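PDB 4WY5: esterase from Rhizomucor miehei, which probably hydrolyses carboxylic esters, acting as a carboxylesterase of the alpha/beta hydrolase fold in a thermophilic fungus. Local coordinates for residues A[10-15]-A[292-297]; A[23-28]-A[218-223]; A[89-94]-A[223-228]; A[193-198]-A[228-233]; A[263-268]-A[284-289]. All blocks are in the same frame, centred on the assembly; numbering follows the deposited sequence.

Interaction 1: residues A[10-15]-A[292-297]; sequences PVYAAA and HGFITV
The phenol end of Tyr12 overlaps the root of the Phe294 side chain: Tyr12 OH lies 3.6 Å from Phe294 CB, and Tyr12 CZ is 3.8 Å from the same carbon. Tyr12 holds CG anti to its carbonyl carbon (chi1 -58°), and the far end of the ring carries OH to Phe294. There CB points at the phenol from the backbone, and the first torsion of Phe294 (chi1 69°) only turns its ring away, toward the ring of Tyr190. A second, purely apolar patch lies beside the first. Val297 CG1 sits 3.8 Å from Val11 CG1, the two valines passing in opposite directions, and the same methyl lies near the plane of the Tyr12 ring at its edge.

A bound water completes the join. It lies in the plane of both aromatic rings, 2.6 Å from Tyr12 OH, and donates to Phe294 O over 2.9 Å. The phenol oxygen is further hydrogen-bonded to Thr301, so this buried group is linked by polar contacts to two parts of the loop following strand 290-291. Within that loop, Gly293 O accepts from both Thr296 N and Thr296 OG1. The N-terminal helix is thereby packed against the loop whose first residue, His292, bonds to Ser161 and Asp262, a geometry consistent with the Ser-His-Asp catalytic triad of alpha/beta hydrolases.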
# COMPACT_ATOMS: atom_id res chain seq x y z
N PRO A 10 11.01 -15.84 -2.78
CA PRO A 10 11.60 -16.97 -3.52
C PRO A 10 11.27 -16.98 -5.02
O PRO A 10 12.14 -17.36 -5.80
CB PRO A 10 10.98 -18.20 -2.83
CG PRO A 10 10.75 -17.75 -1.42
CD PRO A 10 10.43 -16.27 -1.49
N VAL A 11 10.07 -16.55 -5.40
CA VAL A 11 9.71 -16.49 -6.82
C VAL A 11 10.63 -15.52 -7.59
O VAL A 11 11.01 -15.80 -8.72
CB VAL A 11 8.23 -16.07 -7.01
CG1 VAL A 11 7.98 -15.52 -8.41
CG2 VAL A 11 7.31 -17.26 -6.74
N TYR A 12 11.00 -14.40 -6.96
CA TYR A 12 11.87 -13.40 -7.61
C TYR A 12 13.29 -13.91 -7.64
O TYR A 12 14.04 -13.67 -8.60
CB TYR A 12 11.81 -12.05 -6.89
CG TYR A 12 10.40 -11.49 -6.82
CD1 TYR A 12 9.53 -11.62 -7.90
CD2 TYR A 12 9.93 -10.91 -5.65
CE1 TYR A 12 8.22 -11.14 -7.83
CE2 TYR A 12 8.63 -10.43 -5.56
CZ TYR A 12 7.78 -10.55 -6.65
OH TYR A 12 6.48 -10.08 -6.56
N ALA A 13 13.69 -14.62 -6.58
CA ALA A 13 15.03 -15.20 -6.54
C ALA A 13 15.19 -16.29 -7.60
O ALA A 13 16.23 -16.37 -8.26
CB ALA A 13 15.34 -15.75 -5.15
N ALA A 14 14.16 -17.12 -7.77
CA ALA A 14 14.20 -18.17 -8.77
C ALA A 14 14.26 -17.61 -10.18
O ALA A 14 14.98 -18.12 -11.04
CB ALA A 14 13.01 -19.08 -8.62
N ALA A 15 13.52 -16.52 -10.42
CA ALA A 15 13.48 -15.91 -11.75
C ALA A 15 14.81 -15.27 -12.15
O ALA A 15 15.22 -15.36 -13.31
CB ALA A 15 12.37 -14.88 -11.82
N HIS A 292 12.48 -4.97 -9.01
CA HIS A 292 11.98 -4.21 -10.16
C HIS A 292 11.21 -5.09 -11.17
O HIS A 292 11.58 -6.24 -11.41
CB HIS A 292 13.15 -3.50 -10.87
CG HIS A 292 12.71 -2.58 -11.96
ND1 HIS A 292 12.28 -1.29 -11.72
CD2 HIS A 292 12.64 -2.76 -13.30
CE1 HIS A 292 11.96 -0.71 -12.87
NE2 HIS A 292 12.17 -1.57 -13.84
N GLY A 293 10.13 -4.54 -11.72
CA GLY A 293 9.34 -5.20 -12.76
C GLY A 293 8.31 -6.24 -12.32
O GLY A 293 7.69 -6.90 -13.18
N PHE A 294 8.04 -6.34 -11.02
CA PHE A 294 7.32 -7.53 -10.51
C PHE A 294 5.89 -7.65 -11.00
O PHE A 294 5.32 -8.74 -10.95
CB PHE A 294 7.35 -7.57 -8.96
CG PHE A 294 6.54 -6.49 -8.27
CD1 PHE A 294 5.21 -6.71 -7.89
CD2 PHE A 294 7.13 -5.26 -7.95
CE1 PHE A 294 4.46 -5.71 -7.22
CE2 PHE A 294 6.40 -4.25 -7.29
CZ PHE A 294 5.07 -4.47 -6.92
N ILE A 295 5.31 -6.59 -11.53
CA ILE A 295 3.92 -6.66 -11.94
C ILE A 295 3.73 -7.59 -13.15
O ILE A 295 2.63 -8.10 -13.34
CB ILE A 295 3.34 -5.24 -12.26
CG1 ILE A 295 1.84 -5.18 -11.94
CG2 ILE A 295 3.55 -4.84 -13.70
CD1 ILE A 295 1.52 -5.27 -10.45
N THR A 296 4.80 -7.85 -13.91
CA THR A 296 4.70 -8.76 -15.07
C THR A 296 5.23 -10.19 -14.82
O THR A 296 5.38 -10.96 -15.76
CB THR A 296 5.44 -8.22 -16.33
OG1 THR A 296 6.72 -7.71 -15.95
CG2 THR A 296 4.64 -7.11 -17.02
N VAL A 297 5.50 -10.53 -13.56
CA VAL A 297 5.92 -11.89 -13.20
C VAL A 297 4.72 -12.83 -13.06
O VAL A 297 3.82 -12.61 -12.24
CB VAL A 297 6.75 -11.88 -11.88
CG1 VAL A 297 6.94 -13.29 -11.32
CG2 VAL A 297 8.08 -11.20 -12.13
O HOH W 1 4.84 -10.26 -8.57

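Interaction 2: residues A[23-28]-A[218-223]; sequences PPIHTL and LKFFSN
This is a surface contact in which Ile25 and His26, in the loop between helices 10-19 and 35-42, pack on two aromatic rings of helix 215-225. The larger share falls to Phe220. Ile25 CB and the backbone N of His26 lie over one face of its ring, with Ile25 CG2 3.6 Å from Phe220 CE2. Along the CD1-CE1 side of the ring, His26 CB comes within 3.5 Å of Phe220 CD1, while the imidazole leads away from the helix.

The two branches of Ile25 divide the work. CG2, anti to the backbone N, serves Phe220; the longer arm carries CD1 to Phe221, where it stands 3.6 Å from Phe221 CZ. The isoleucine crosses both phenylalanines at about a right angle. Each segment also has an internal hydroxyl bond: Thr27 OG1 donates to Pro24 O over 3.0 Å within the turn, and Ser222 OG to Leu218 O on the helix.

Phe221 continues the apolar layer inward, onto Val92 and Phe93. The N-terminal region thus packs over helix 215-225 near the presumed active site, consistent with the N-terminal part of the cap found in esterases of the hormone-sensitive lipase family.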
# COMPACT_ATOMS: atom_id res chain seq x y z
N PRO A 23 23.72 -13.23 -21.87
CA PRO A 23 24.60 -12.13 -22.30
C PRO A 23 23.95 -10.76 -22.08
O PRO A 23 22.72 -10.69 -22.00
CB PRO A 23 24.79 -12.40 -23.79
CG PRO A 23 23.58 -13.13 -24.20
CD PRO A 23 23.27 -14.03 -23.03
N PRO A 24 24.76 -9.69 -22.01
CA PRO A 24 24.11 -8.38 -21.82
C PRO A 24 23.22 -8.00 -23.01
O PRO A 24 23.22 -8.67 -24.05
CB PRO A 24 25.30 -7.43 -21.67
CG PRO A 24 26.44 -8.11 -22.38
CD PRO A 24 26.23 -9.58 -22.12
N ILE A 25 22.46 -6.92 -22.87
CA ILE A 25 21.34 -6.66 -23.78
C ILE A 25 21.83 -6.12 -25.11
O ILE A 25 21.29 -6.46 -26.15
CB ILE A 25 20.30 -5.71 -23.15
CG1 ILE A 25 19.88 -6.23 -21.78
CG2 ILE A 25 19.08 -5.58 -24.07
CD1 ILE A 25 18.63 -5.59 -21.20
N HIS A 26 22.86 -5.27 -25.08
CA HIS A 26 23.35 -4.64 -26.29
C HIS A 26 23.94 -5.65 -27.29
O HIS A 26 24.31 -5.28 -28.40
CB HIS A 26 24.41 -3.59 -25.94
CG HIS A 26 25.78 -4.17 -25.72
ND1 HIS A 26 26.84 -3.90 -26.55
CD2 HIS A 26 26.24 -5.01 -24.77
CE1 HIS A 26 27.91 -4.55 -26.12
NE2 HIS A 26 27.57 -5.23 -25.04
N THR A 27 23.99 -6.92 -26.89
CA THR A 27 24.45 -7.99 -27.77
C THR A 27 23.33 -8.97 -28.10
O THR A 27 23.50 -10.18 -27.92
CB THR A 27 25.64 -8.79 -27.15
OG1 THR A 27 25.18 -9.59 -26.06
CG2 THR A 27 26.74 -7.85 -26.67
N LEU A 28 22.19 -8.45 -28.55
CA LEU A 28 21.06 -9.29 -28.97
C LEU A 28 20.39 -8.65 -30.18
O LEU A 28 20.33 -7.42 -30.27
CB LEU A 28 20.03 -9.46 -27.84
CG LEU A 28 20.47 -9.77 -26.41
CD1 LEU A 28 19.47 -9.17 -25.42
CD2 LEU A 28 20.58 -11.28 -26.18
N LEU A 218 20.66 -0.44 -17.39
CA LEU A 218 20.19 0.94 -17.43
C LEU A 218 20.90 1.80 -18.46
O LEU A 218 20.27 2.64 -19.11
CB LEU A 218 20.37 1.60 -16.05
CG LEU A 218 19.20 1.70 -15.07
CD1 LEU A 218 19.62 2.56 -13.87
CD2 LEU A 218 17.95 2.25 -15.72
N LYS A 219 22.20 1.59 -18.60
CA LYS A 219 23.00 2.40 -19.52
C LYS A 219 22.58 2.10 -20.95
O LYS A 219 22.57 3.00 -21.79
CB LYS A 219 24.50 2.15 -19.33
CG LYS A 219 25.35 3.13 -20.13
CD LYS A 219 26.53 2.45 -20.83
CE LYS A 219 27.11 3.36 -21.93
NZ LYS A 219 27.59 4.69 -21.42
N PHE A 220 22.23 0.85 -21.22
CA PHE A 220 21.74 0.48 -22.56
C PHE A 220 20.41 1.18 -22.90
O PHE A 220 20.28 1.75 -23.98
CB PHE A 220 21.57 -1.05 -22.69
CG PHE A 220 20.91 -1.48 -23.98
CD1 PHE A 220 21.65 -1.58 -25.16
CD2 PHE A 220 19.56 -1.80 -24.02
CE1 PHE A 220 21.04 -1.98 -26.36
CE2 PHE A 220 18.94 -2.20 -25.21
CZ PHE A 220 19.68 -2.29 -26.38
N PHE A 221 19.46 1.18 -21.97
CA PHE A 221 18.13 1.75 -22.25
C PHE A 221 18.16 3.28 -22.42
O PHE A 221 17.42 3.84 -23.24
CB PHE A 221 17.14 1.39 -21.14
CG PHE A 221 16.84 -0.09 -21.05
CD1 PHE A 221 16.33 -0.79 -22.15
CD2 PHE A 221 17.06 -0.79 -19.86
CE1 PHE A 221 16.04 -2.15 -22.06
CE2 PHE A 221 16.79 -2.14 -19.77
CZ PHE A 221 16.27 -2.83 -20.87
N SER A 222 19.02 3.95 -21.65
CA SER A 222 19.14 5.40 -21.74
C SER A 222 19.69 5.82 -23.11
O SER A 222 19.25 6.81 -23.71
CB SER A 222 20.04 5.93 -20.61
OG SER A 222 19.63 5.40 -19.36
N ASN A 223 20.67 5.06 -23.59
CA ASN A 223 21.27 5.35 -24.88
C ASN A 223 20.29 5.07 -26.02
O ASN A 223 20.30 5.76 -27.03
CB ASN A 223 22.55 4.53 -25.06
CG ASN A 223 23.33 4.92 -26.31
OD1 ASN A 223 23.81 6.05 -26.44
ND2 ASN A 223 23.48 3.96 -27.24

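Interaction 3: residues A[89-94]-A[223-228]; sequences GGFVFG and NAYLPA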
# COMPACT_ATOMS: atom_id res chain seq x y z
N GLY A 89 9.14 -1.90 -20.36
CA GLY A 89 10.04 -2.61 -21.25
C GLY A 89 11.28 -1.81 -21.63
O GLY A 89 11.93 -2.10 -22.64
N GLY A 90 11.59 -0.79 -20.84
CA GLY A 90 12.82 -0.04 -21.00
C GLY A 90 12.82 0.94 -22.17
O GLY A 90 13.87 1.51 -22.52
N PHE A 91 11.62 1.16 -22.73
CA PHE A 91 11.36 1.89 -23.98
C PHE A 91 11.74 1.07 -25.22
O PHE A 91 11.57 1.54 -26.34
CB PHE A 91 12.09 3.24 -24.03
CG PHE A 91 11.70 4.20 -22.95
CD1 PHE A 91 10.53 4.95 -23.05
CD2 PHE A 91 12.52 4.39 -21.86
CE1 PHE A 91 10.16 5.85 -22.05
CE2 PHE A 91 12.17 5.30 -20.85
CZ PHE A 91 10.98 6.03 -20.95
N VAL A 92 12.23 -0.15 -25.01
CA VAL A 92 12.80 -0.96 -26.09
C VAL A 92 11.96 -2.21 -26.40
O VAL A 92 11.87 -2.64 -27.55
CB VAL A 92 14.28 -1.37 -25.75
CG1 VAL A 92 14.85 -2.37 -26.77
CG2 VAL A 92 15.17 -0.14 -25.67
N PHE A 93 11.34 -2.79 -25.38
CA PHE A 93 10.47 -3.95 -25.57
C PHE A 93 9.04 -3.72 -25.06
O PHE A 93 8.70 -2.63 -24.56
CB PHE A 93 11.04 -5.18 -24.88
CG PHE A 93 12.52 -5.36 -25.04
CD1 PHE A 93 13.05 -5.91 -26.20
CD2 PHE A 93 13.40 -4.98 -24.02
CE1 PHE A 93 14.43 -6.08 -26.35
CE2 PHE A 93 14.77 -5.14 -24.16
CZ PHE A 93 15.29 -5.70 -25.33
N GLY A 94 8.21 -4.75 -25.20
CA GLY A 94 6.87 -4.70 -24.67
C GLY A 94 5.78 -4.64 -25.72
O GLY A 94 5.98 -4.07 -26.79
N ASN A 223 20.67 5.06 -23.59
CA ASN A 223 21.27 5.35 -24.88
C ASN A 223 20.29 5.07 -26.02
O ASN A 223 20.30 5.76 -27.03
CB ASN A 223 22.55 4.53 -25.06
CG ASN A 223 23.33 4.92 -26.31
OD1 ASN A 223 23.81 6.05 -26.44
ND2 ASN A 223 23.48 3.96 -27.24
N ALA A 224 19.43 4.09 -25.84
CA ALA A 224 18.44 3.78 -26.86
C ALA A 224 17.36 4.86 -26.93
O ALA A 224 16.94 5.26 -28.02
CB ALA A 224 17.82 2.41 -26.61
N TYR A 225 16.93 5.34 -25.76
CA TYR A 225 15.80 6.27 -25.66
C TYR A 225 16.17 7.74 -25.94
O TYR A 225 15.44 8.44 -26.65
CB TYR A 225 15.17 6.16 -24.25
CG TYR A 225 13.96 7.04 -23.99
CD1 TYR A 225 12.84 6.98 -24.83
CD2 TYR A 225 13.91 7.91 -22.90
CE1 TYR A 225 11.71 7.77 -24.59
CE2 TYR A 225 12.77 8.71 -22.65
CZ TYR A 225 11.68 8.63 -23.51
OH TYR A 225 10.57 9.42 -23.29
N LEU A 226 17.30 8.20 -25.40
CA LEU A 226 17.67 9.63 -25.48
C LEU A 226 18.44 10.00 -26.75
O LEU A 226 19.30 9.24 -27.23
CB LEU A 226 18.47 10.02 -24.24
CG LEU A 226 17.84 9.76 -22.86
CD1 LEU A 226 18.78 10.16 -21.74
CD2 LEU A 226 16.50 10.49 -22.72
N PRO A 227 18.13 11.16 -27.34
CA PRO A 227 18.82 11.64 -28.54
C PRO A 227 20.14 12.34 -28.23
O PRO A 227 20.89 12.64 -29.16
CB PRO A 227 17.81 12.61 -29.16
CG PRO A 227 17.06 13.14 -28.00
CD PRO A 227 16.95 11.99 -27.01
N ALA A 228 20.39 12.58 -26.95
CA ALA A 228 21.63 13.18 -26.46
C ALA A 228 21.80 12.78 -24.99
O ALA A 228 20.91 12.16 -24.42
CB ALA A 228 21.61 14.71 -26.62
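Gly89 O is gripped by two backbone N-H groups, those of Val92 (3.1 Å) and Phe93 (2.9 Å), which reach it from the same face of its carbonyl plane. This double hold closes a compact turn, from which Phe91 and Val92 meet the end of helix 215-225. Gly89, Gly90 and Phe91 all have positive phi, and in the course of this turn the Phe91 side chain comes to face Tyr225.

There the two rings form a face-to-face stack, with centroids 3.6 Å apart and planes only 7° from parallel. Displacement is slight, so contact runs along the whole ring: Phe91 CD1 lies 3.4 Å from Tyr225 CE1, and toward the phenol end Phe91 CE1 is 3.5 Å from Tyr225 CZ. Tyr225 reaches across with CG opposite its backbone N (chi1 -178°), which carries the ring clear of the helix end. Beside the stack, Val92 CG2 touches Ala224 CB at 3.8 Å, a smaller contact of two methyl groups.

Other elements enclose the pair. Helix 162-176 supports both rings through Leu166, and backbone bonds tie Phe91 to Ser122 and Tyr225 to Phe127. Lys126 NZ is bonded to Ala224 O just as the helix gives way to Leu226. Gly89 and Gly90 belong to an HGGG sequence, which in hormone-sensitive lipase relatives supplies backbone N-H groups to the oxyanion hole; the stack therefore joins helix 215-225 to the loop that probably forms this part of the active site.

Interaction 4: residues A[193-198]-A[228-233]; sequences TAVSHA and APASEL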
# COMPACT_ATOMS: atom_id res chain seq x y z
N THR A 193 13.42 8.31 -12.98
CA THR A 193 13.36 9.78 -12.95
C THR A 193 14.69 10.57 -13.06
O THR A 193 14.66 11.77 -13.37
CB THR A 193 12.69 10.26 -11.65
OG1 THR A 193 13.55 9.97 -10.53
CG2 THR A 193 11.32 9.61 -11.46
N ALA A 194 15.83 9.93 -12.81
CA ALA A 194 17.09 10.65 -12.55
C ALA A 194 17.95 11.03 -13.77
O ALA A 194 18.09 10.25 -14.72
CB ALA A 194 17.95 9.83 -11.60
N VAL A 195 18.56 12.22 -13.72
CA VAL A 195 19.62 12.58 -14.67
C VAL A 195 20.82 11.68 -14.43
O VAL A 195 21.37 11.11 -15.36
CB VAL A 195 20.08 14.05 -14.54
CG1 VAL A 195 21.10 14.36 -15.61
CG2 VAL A 195 18.91 15.00 -14.67
N SER A 196 21.20 11.55 -13.17
CA SER A 196 22.30 10.68 -12.76
C SER A 196 21.86 9.74 -11.64
O SER A 196 21.46 10.18 -10.57
CB SER A 196 23.49 11.53 -12.31
OG SER A 196 24.49 10.72 -11.73
N HIS A 197 21.95 8.43 -11.88
CA HIS A 197 21.44 7.43 -10.94
C HIS A 197 22.39 7.16 -9.77
O HIS A 197 21.93 6.77 -8.69
CB HIS A 197 21.13 6.10 -11.66
CG HIS A 197 20.08 6.20 -12.73
ND1 HIS A 197 18.72 6.27 -12.44
CD2 HIS A 197 20.17 6.21 -14.08
CE1 HIS A 197 18.04 6.34 -13.57
NE2 HIS A 197 18.90 6.30 -14.58
N ALA A 198 23.69 7.36 -9.98
CA ALA A 198 24.71 7.01 -8.98
C ALA A 198 24.69 7.91 -7.76
O ALA A 198 25.39 7.68 -6.79
CB ALA A 198 26.10 7.03 -9.62
N ALA A 228 20.39 12.58 -26.95
CA ALA A 228 21.63 13.18 -26.46
C ALA A 228 21.80 12.78 -24.99
O ALA A 228 20.91 12.16 -24.42
CB ALA A 228 21.61 14.71 -26.62
N PRO A 229 22.96 13.08 -24.37
CA PRO A 229 23.05 12.73 -22.94
C PRO A 229 22.15 13.59 -22.05
O PRO A 229 21.94 14.78 -22.32
CB PRO A 229 24.53 12.96 -22.60
CG PRO A 229 25.24 13.11 -23.88
CD PRO A 229 24.27 13.38 -24.98
N ALA A 230 21.63 12.97 -21.00
CA ALA A 230 20.63 13.60 -20.14
C ALA A 230 21.12 14.92 -19.56
O ALA A 230 20.36 15.89 -19.44
CB ALA A 230 20.23 12.66 -19.02
N SER A 231 22.40 14.96 -19.23
CA SER A 231 22.96 16.17 -18.64
C SER A 231 23.03 17.33 -19.65
O SER A 231 22.95 18.50 -19.26
CB SER A 231 24.35 15.88 -18.07
OG SER A 231 24.76 16.97 -17.28
N GLU A 232 23.17 17.01 -20.93
CA GLU A 232 23.13 18.01 -22.01
C GLU A 232 21.70 18.30 -22.45
O GLU A 232 21.39 19.40 -22.90
CB GLU A 232 23.97 17.55 -23.21
CG GLU A 232 25.43 17.22 -22.86
CD GLU A 232 26.22 16.63 -24.04
OE1 GLU A 232 25.83 16.87 -25.21
OE2 GLU A 232 27.23 15.93 -23.79
N LEU A 233 20.83 17.30 -22.33
CA LEU A 233 19.44 17.45 -22.74
C LEU A 233 18.69 18.45 -21.83
O LEU A 233 17.95 19.30 -22.33
CB LEU A 233 18.74 16.09 -22.75
CG LEU A 233 17.61 15.93 -23.77
CD1 LEU A 233 18.07 16.38 -25.14
CD2 LEU A 233 17.14 14.48 -23.81
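On its way to Val195, the residue that meets Ala230 and Ser231, the chain first passes Thr193 and Ala194, whose backbone N atoms both bond to Glu267 OE2. Val195 follows, its own N bonded to Glu241 OE1, while the side chain points toward the short helix 230-233. One methyl does the touching. Val195 CG1, turned opposite the backbone N (chi1 -176°), lies 3.9 Å from Ala230 CB, and at the same distance Val195 CG1 rests against Ser231 N in the first turn of that helix. Ala230 CB also approaches Val195 O, at 4.1 Å, and so sits beside both the side chain and the carbonyl of the valine. No hydrogen bond crosses between the segments; the contact is small, apolar and at the surface. Further on, His197 turns back to Glu267, whose OE1 bonds to its ND1.

On the partner side, Pro229 occupies the N-cap position, and its carbonyl O accepts from Leu233 N at 2.8 Å. Val195 packs as well on Thr239 and Leu242. Through the bonds to Glu267, the loop leaving strand 185-189 is also tied to the start of helix 265-277, and it runs on into helix 201-206.

Interaction 5: residues A[263-268]-A[284-289]; sequences VLRDEG and AVRVLG. With SO4 (sulfate ion), chain C.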
# COMPACT_ATOMS: atom_id res chain seq x y z
N VAL A 263 17.27 -0.59 -8.03
CA VAL A 263 18.16 0.58 -8.18
C VAL A 263 17.39 1.90 -8.30
O VAL A 263 17.87 2.94 -7.82
CB VAL A 263 19.12 0.47 -9.43
CG1 VAL A 263 20.10 -0.65 -9.25
CG2 VAL A 263 18.33 0.25 -10.72
N LEU A 264 16.20 1.86 -8.91
CA LEU A 264 15.37 3.05 -9.11
C LEU A 264 14.54 3.45 -7.88
O LEU A 264 13.74 4.39 -7.94
CB LEU A 264 14.42 2.84 -10.30
CG LEU A 264 15.00 2.50 -11.68
CD1 LEU A 264 13.88 2.24 -12.69
CD2 LEU A 264 15.91 3.63 -12.17
N ARG A 265 14.74 2.75 -6.77
CA ARG A 265 13.87 2.92 -5.60
C ARG A 265 13.85 4.34 -5.04
O ARG A 265 12.78 4.96 -4.93
CB ARG A 265 14.31 1.96 -4.49
CG ARG A 265 13.47 1.99 -3.24
CD ARG A 265 14.07 1.08 -2.18
NE ARG A 265 15.17 1.73 -1.46
CZ ARG A 265 16.02 1.09 -0.66
NH1 ARG A 265 15.91 -0.22 -0.48
NH2 ARG A 265 16.97 1.76 -0.03
N ASP A 266 15.04 4.85 -4.73
CA ASP A 266 15.17 6.09 -3.99
C ASP A 266 14.81 7.30 -4.86
O ASP A 266 14.31 8.30 -4.36
CB ASP A 266 16.61 6.26 -3.47
CG ASP A 266 17.00 5.23 -2.41
OD1 ASP A 266 16.12 4.48 -1.94
OD2 ASP A 266 18.20 5.17 -2.05
N GLU A 267 15.06 7.21 -6.16
CA GLU A 267 14.72 8.32 -7.04
C GLU A 267 13.21 8.33 -7.27
O GLU A 267 12.62 9.39 -7.49
CB GLU A 267 15.48 8.24 -8.36
CG GLU A 267 15.00 7.20 -9.35
CD GLU A 267 16.01 7.00 -10.47
OE1 GLU A 267 17.16 6.63 -10.15
OE2 GLU A 267 15.67 7.22 -11.67
N GLY A 268 12.59 7.16 -7.18
CA GLY A 268 11.15 7.11 -7.20
C GLY A 268 10.57 7.77 -5.96
O GLY A 268 9.61 8.54 -6.06
N ALA A 284 2.12 7.29 -1.48
CA ALA A 284 3.32 6.60 -1.94
C ALA A 284 3.73 5.54 -0.92
O ALA A 284 3.69 5.80 0.28
CB ALA A 284 4.46 7.61 -2.15
N VAL A 285 4.08 4.34 -1.40
CA VAL A 285 4.53 3.23 -0.54
C VAL A 285 5.76 2.51 -1.11
O VAL A 285 5.90 2.42 -2.34
CB VAL A 285 3.41 2.15 -0.32
CG1 VAL A 285 2.27 2.70 0.52
CG2 VAL A 285 2.89 1.60 -1.65
N ARG A 286 6.62 2.01 -0.22
CA ARG A 286 7.71 1.09 -0.58
C ARG A 286 7.25 -0.35 -0.31
O ARG A 286 6.85 -0.67 0.83
CB ARG A 286 9.01 1.38 0.21
CG ARG A 286 10.18 0.42 -0.12
CD ARG A 286 11.39 0.57 0.83
NE ARG A 286 12.03 1.88 0.67
CZ ARG A 286 13.16 2.26 1.25
NH1 ARG A 286 13.81 1.44 2.06
NH2 ARG A 286 13.64 3.47 1.00
N VAL A 287 7.31 -1.21 -1.33
CA VAL A 287 6.84 -2.61 -1.18
C VAL A 287 7.96 -3.56 -0.74
O VAL A 287 8.95 -3.73 -1.46
CB VAL A 287 6.27 -3.17 -2.49
CG1 VAL A 287 5.64 -4.56 -2.27
CG2 VAL A 287 5.26 -2.19 -3.08
N LEU A 288 7.81 -4.17 0.43
CA LEU A 288 8.84 -5.04 1.00
C LEU A 288 8.93 -6.42 0.33
O LEU A 288 7.91 -7.06 0.06
CB LEU A 288 8.62 -5.22 2.50
CG LEU A 288 9.28 -4.26 3.51
CD1 LEU A 288 9.29 -2.81 3.07
CD2 LEU A 288 8.61 -4.37 4.87
N GLY A 289 10.16 -6.86 0.08
CA GLY A 289 10.42 -8.17 -0.51
C GLY A 289 10.40 -8.23 -2.04
O GLY A 289 10.60 -9.31 -2.61
S SO4 C . 16.55 2.90 4.38
O1 SO4 C . 16.38 2.01 3.22
O2 SO4 C . 15.85 4.16 4.12
O3 SO4 C . 15.97 2.21 5.54
O4 SO4 C . 17.98 3.15 4.63
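Arg265 and Arg286 stack flat on each other inside a beta-alpha-beta crossover, the first at the start of helix 265-277 and the second on strand 282-287. This is the tight part of the contact. The guanidinium centres are 3.6 Å apart with planes 13° from parallel, and Arg286 NH1 lies above the middle of the Arg265 group. Both side chains run extended as far as CD and then bend at chi3 in opposite senses, which brings the flat ends together.

Nearby carboxylates would partly offset the paired charge. Arg265 NE donates to Asp266 OD1 over 2.9 Å, in the guanidinium plane and on the syn side of the carboxylate but tilted out of its plane, and Arg286 NE forms a salt bridge with Glu269. Glu260 O is a further acceptor, for Arg265 NH1.

The approach of Asp266 to Arg286 is looser. Asp266 OD1 stands 4.0 Å from Arg286 NH2, a long salt bridge of charges alone, because the oxygen lies well out of the guanidinium plane. A sulfate, probably from the crystallisation liquor, sits at the dimer interface, where strand 282-287 continues the sheet into the second subunit. Its O1 is 3.3 Å from Arg265 NH2 and receives a nearly straight bond from Arg286 NH1, 2.9 Å long at 170°; Arg286 NH1 of the second subunit also bonds to this ion.

How the interactions relate
From the N terminus, helix 10-19 opens interaction 1, which closes only at 292-297 and so encloses the other four. Within that span interactions 2, 3 and 4 cross one another: loops 23-28, 89-94 and 193-198 come in turn before their partners 218-223, 223-228 and 228-233, which lie consecutively on helix 215-225 and through the turn into helix 230-233. Interaction 5 follows in series, a short crossover at the last strand of this chain's sheet, which the second subunit extends. Further contacts join the set: Leu218 packs on His197 between interactions 2 and 4, Leu226 and Pro227 on Leu233 between 3 and 4, and Tyr12 on Gly289 between 1 and 5.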